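Hydroxymethyldihydropterin pyrophosphokinase-dihydropteroate synthase, putative (Plasmodium vivax, PDB 5Z79) catalyses two successive steps of folate biosynthesis, pyrophosphorylation of 6-hydroxymethyl-7,8-dihydropterin and condensation of the resulting diphosphate with 4-aminobenzoate to dihydropteroate. Local coordinates at the 5'-deoxyadenosine site. Coordinates in Å, arbitrary orientation; residue numbers count along the deposited sequence, not the author numbering.

The 5'-deoxyadenosine site. Residues 178, 209-210, 258-263, 266. With 5AD (5'-deoxyadenosine), chain B.
This is the nucleoside end of the ATP site of the HPPK domain, where the DXD motif on strand 207-213, whose aspartates Asp207 and Asp209 bind catalytic magnesium in this family, faces segment 258-263. The partly occupied 5'-deoxyadenosine (5AD) probably marks where the adenosine of ATP, or of its analogue diphosphomethylphosphonic acid adenosyl ester, sits. From the sugar end, the ribose lies along the backbone of loop 258-261, Glu260 beside the 3'-hydroxyl. The 2'-hydroxyl, 5AD O2', donates a hydrogen bond to Phe261 O at 2.8 Å, in the carbonyl plane, with a C=O...O angle of 150°. Phe261 carries CG in the crowded position between its backbone N and carbonyl carbon (chi1 75°), which sets the ring against the C2-N3 edge of adenine. Phe261 CE1 lies 3.4 Å from 5AD N3, the two rings steeply inclined, edge to face. Leu178, its CG anti to the backbone N, lays CD1 over the five-membered ring of adenine in a CH-pi contact. On the opposite face His266 stands almost upright, planes 74° apart, its ND1 edge 3.5 Å from 5AD C6. Asp209 CB packs against one face of this histidine, while Asp209 OD1 sits 3.0 Å from 5AD N7; an ionised carboxylate would set acceptor against acceptor, whereas a protonated one could donate. Cys263 O and 5AD N1, 3.1 Å apart, are likewise mismatched acceptors. At the far end amino 5AD N6 approaches the Ile210 carbonyl, but its N-H groups point away and no hydrogen bond forms.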
ATOM      1  N   LEU A 178     -45.002  21.315  13.629  1.00 56.40           N
ATOM      2  CA  LEU A 178     -45.460  20.383  12.592  1.00 56.79           C
ATOM      3  C   LEU A 178     -46.171  21.059  11.419  1.00 57.73           C
ATOM      4  O   LEU A 178     -45.945  20.707  10.258  1.00 57.53           O
ATOM      5  CB  LEU A 178     -46.409  19.344  13.208  1.00 57.95           C
ATOM      6  CG  LEU A 178     -46.834  18.174  12.298  1.00 58.53           C
ATOM      7  CD1 LEU A 178     -45.667  17.252  11.975  1.00 57.15           C
ATOM      8  CD2 LEU A 178     -47.954  17.367  12.941  1.00 60.11           C
ATOM      9  N   ASP A 209     -39.603  15.554   9.518  1.00 50.51           N
ATOM     10  CA  ASP A 209     -40.354  14.939  10.604  1.00 51.37           C
ATOM     11  C   ASP A 209     -39.762  15.415  11.948  1.00 50.67           C
ATOM     12  O   ASP A 209     -38.584  15.723  12.030  1.00 49.43           O
ATOM     13  CB  ASP A 209     -40.344  13.389  10.473  1.00 51.79           C
ATOM     14  CG  ASP A 209     -41.139  12.861   9.234  1.00 52.97           C
ATOM     15  OD1 ASP A 209     -42.185  13.454   8.877  1.00 54.03           O
ATOM     16  OD2 ASP A 209     -40.730  11.826   8.625  1.00 52.98           O
ATOM     17  N   ILE A 210     -40.588  15.536  12.977  1.00 51.61           N
ATOM     18  CA  ILE A 210     -40.097  15.886  14.305  1.00 51.26           C
ATOM     19  C   ILE A 210     -39.859  14.617  15.036  1.00 51.47           C
ATOM     20  O   ILE A 210     -40.787  13.831  15.194  1.00 52.70           O
ATOM     21  CB  ILE A 210     -41.130  16.716  15.118  1.00 52.39           C
ATOM     22  CG1 ILE A 210     -41.223  18.137  14.566  1.00 52.24           C
ATOM     23  CG2 ILE A 210     -40.772  16.786  16.603  1.00 52.47           C
ATOM     24  CD1 ILE A 210     -42.630  18.665  14.592  1.00 53.73           C
ATOM     25  N   LYS A 258     -53.014  17.168   5.164  1.00 69.57           N
ATOM     26  CA  LYS A 258     -51.694  16.517   5.351  1.00 67.50           C
ATOM     27  C   LYS A 258     -51.324  16.195   6.815  1.00 66.34           C
ATOM     28  O   LYS A 258     -50.222  15.716   7.085  1.00 64.68           O
ATOM     29  CB  LYS A 258     -50.583  17.401   4.759  1.00 65.91           C
ATOM     30  CG  LYS A 258     -50.553  17.464   3.236  1.00 66.73           C
ATOM     31  CD  LYS A 258     -51.552  18.471   2.678  1.00 68.54           C
ATOM     32  CE  LYS A 258     -51.641  18.415   1.161  1.00 69.79           C
ATOM     33  NZ  LYS A 258     -52.630  19.405   0.652  1.00 71.74           N
ATOM     34  N   ILE A 259     -52.221  16.487   7.754  1.00 67.31           N
ATOM     35  CA  ILE A 259     -51.985  16.212   9.171  1.00 66.59           C
ATOM     36  C   ILE A 259     -53.175  15.428   9.699  1.00 68.57           C
ATOM     37  O   ILE A 259     -54.306  15.930   9.691  1.00 70.24           O
ATOM     38  CB  ILE A 259     -51.854  17.520   9.998  1.00 65.90           C
ATOM     39  CG1 ILE A 259     -50.798  18.433   9.388  1.00 64.32           C
ATOM     40  CG2 ILE A 259     -51.500  17.226  11.457  1.00 65.20           C
ATOM     41  CD1 ILE A 259     -50.582  19.699  10.179  1.00 63.75           C
ATOM     42  N   GLU A 260     -52.933  14.206  10.158  1.00 68.54           N
ATOM     43  CA  GLU A 260     -53.998  13.433  10.788  1.00 70.49           C
ATOM     44  C   GLU A 260     -53.688  13.156  12.240  1.00 69.95           C
ATOM     45  O   GLU A 260     -54.609  12.956  13.034  1.00 71.52           O
ATOM     46  CB  GLU A 260     -54.237  12.116  10.046  1.00 71.70           C
ATOM     47  CG  GLU A 260     -54.604  12.276   8.570  1.00 72.62           C
ATOM     48  CD  GLU A 260     -54.548  10.961   7.794  1.00 73.56           C
ATOM     49  OE1 GLU A 260     -53.473  10.285   7.769  1.00 72.17           O
ATOM     50  OE2 GLU A 260     -55.599  10.612   7.204  1.00 75.85           O
ATOM     51  N   PHE A 261     -52.409  13.136  12.599  1.00 67.91           N
ATOM     52  CA  PHE A 261     -52.039  12.810  13.966  1.00 67.53           C
ATOM     53  C   PHE A 261     -50.630  13.308  14.287  1.00 65.20           C
ATOM     54  O   PHE A 261     -49.800  13.509  13.373  1.00 63.83           O
ATOM     55  CB  PHE A 261     -52.133  11.291  14.204  1.00 68.53           C
ATOM     56  CG  PHE A 261     -51.013  10.532  13.582  1.00 67.23           C
ATOM     57  CD1 PHE A 261     -49.762  10.483  14.210  1.00 65.45           C
ATOM     58  CD2 PHE A 261     -51.180   9.916  12.346  1.00 67.87           C
ATOM     59  CE1 PHE A 261     -48.702   9.818  13.624  1.00 64.28           C
ATOM     60  CE2 PHE A 261     -50.124   9.250  11.754  1.00 66.73           C
ATOM     61  CZ  PHE A 261     -48.880   9.197  12.393  1.00 64.89           C
ATOM     62  N   LEU A 262     -50.382  13.471  15.595  1.00 64.95           N
ATOM     63  CA  LEU A 262     -49.079  13.879  16.144  1.00 63.06           C
ATOM     64  C   LEU A 262     -48.574  12.898  17.198  1.00 63.09           C
ATOM     65  O   LEU A 262     -49.349  12.344  17.986  1.00 64.69           O
ATOM     66  CB  LEU A 262     -49.162  15.274  16.773  1.00 62.83           C
ATOM     67  CG  LEU A 262     -47.893  15.855  17.427  1.00 61.16           C
ATOM     68  CD1 LEU A 262     -46.817  16.229  16.411  1.00 59.39           C
ATOM     69  CD2 LEU A 262     -48.285  17.070  18.260  1.00 61.68           C
ATOM     70  N   CYS A 263     -47.254  12.741  17.227  1.00 61.41           N
ATOM     71  CA  CYS A 263     -46.621  11.677  17.973  1.00 61.39           C
ATOM     72  C   CYS A 263     -45.113  11.886  18.203  1.00 59.49           C
ATOM     73  O   CYS A 263     -44.299  11.637  17.288  1.00 58.26           O
ATOM     74  CB  CYS A 263     -46.840  10.375  17.218  1.00 62.14           C
ATOM     75  SG  CYS A 263     -46.117   8.978  18.088  1.00 62.45           S
ATOM     76  N   HIS A 266     -41.330  10.795  17.309  1.00 55.29           N
ATOM     77  CA  HIS A 266     -41.704  10.122  16.056  1.00 55.61           C
ATOM     78  C   HIS A 266     -41.435   8.666  16.331  1.00 56.30           C
ATOM     79  O   HIS A 266     -40.360   8.324  16.810  1.00 55.52           O
ATOM     80  CB  HIS A 266     -40.770  10.559  14.937  1.00 54.03           C
ATOM     81  CG  HIS A 266     -41.215  10.138  13.574  1.00 54.53           C
ATOM     82  ND1 HIS A 266     -42.301  10.691  12.945  1.00 54.31           N
ATOM     83  CD2 HIS A 266     -40.694   9.239  12.709  1.00 55.36           C
ATOM     84  CE1 HIS A 266     -42.436  10.150  11.747  1.00 55.03           C
ATOM     85  NE2 HIS A 266     -41.475   9.260  11.583  1.00 55.67           N
TER
HETATM   86  N1  5AD B1102     -45.127  12.874  14.534  0.60 33.96           N
HETATM   87  C2  5AD B1102     -46.282  12.343  14.089  0.60 34.29           C
HETATM   88  N3  5AD B1102     -46.661  12.394  12.806  0.60 35.99           N
HETATM   89  C4  5AD B1102     -45.892  12.994  11.872  0.60 41.11           C
HETATM   90  N9  5AD B1102     -46.037  13.185  10.566  0.60 44.38           N
HETATM   91  C8  5AD B1102     -44.956  13.847  10.102  0.60 36.05           C
HETATM   92  N7  5AD B1102     -44.088  14.112  11.125  0.60 35.90           N
HETATM   93  C5  5AD B1102     -44.613  13.605  12.263  0.60 39.61           C
HETATM   94  C6  5AD B1102     -44.260  13.505  13.711  0.60 35.87           C
HETATM   95  N6  5AD B1102     -43.119  14.015  14.223  0.60 29.70           N
HETATM   96  C1' 5AD B1102     -47.219  12.665   9.824  0.60 50.93           C
HETATM   97  C2' 5AD B1102     -48.300  13.692   9.536  0.60 55.22           C
HETATM   98  C3' 5AD B1102     -48.972  13.111   8.301  0.60 57.44           C
HETATM   99  C4' 5AD B1102     -47.990  12.093   7.713  0.60 52.84           C
HETATM  100  C5' 5AD B1102     -47.589  12.403   6.273  0.60 45.62           C
HETATM  101  O4' 5AD B1102     -46.840  12.107   8.560  0.60 50.90           O
HETATM  102  O2' 5AD B1102     -49.216  13.828  10.635  0.60 46.06           O
HETATM  103  O3' 5AD B1102     -50.215  12.492   8.662  0.60 52.58           O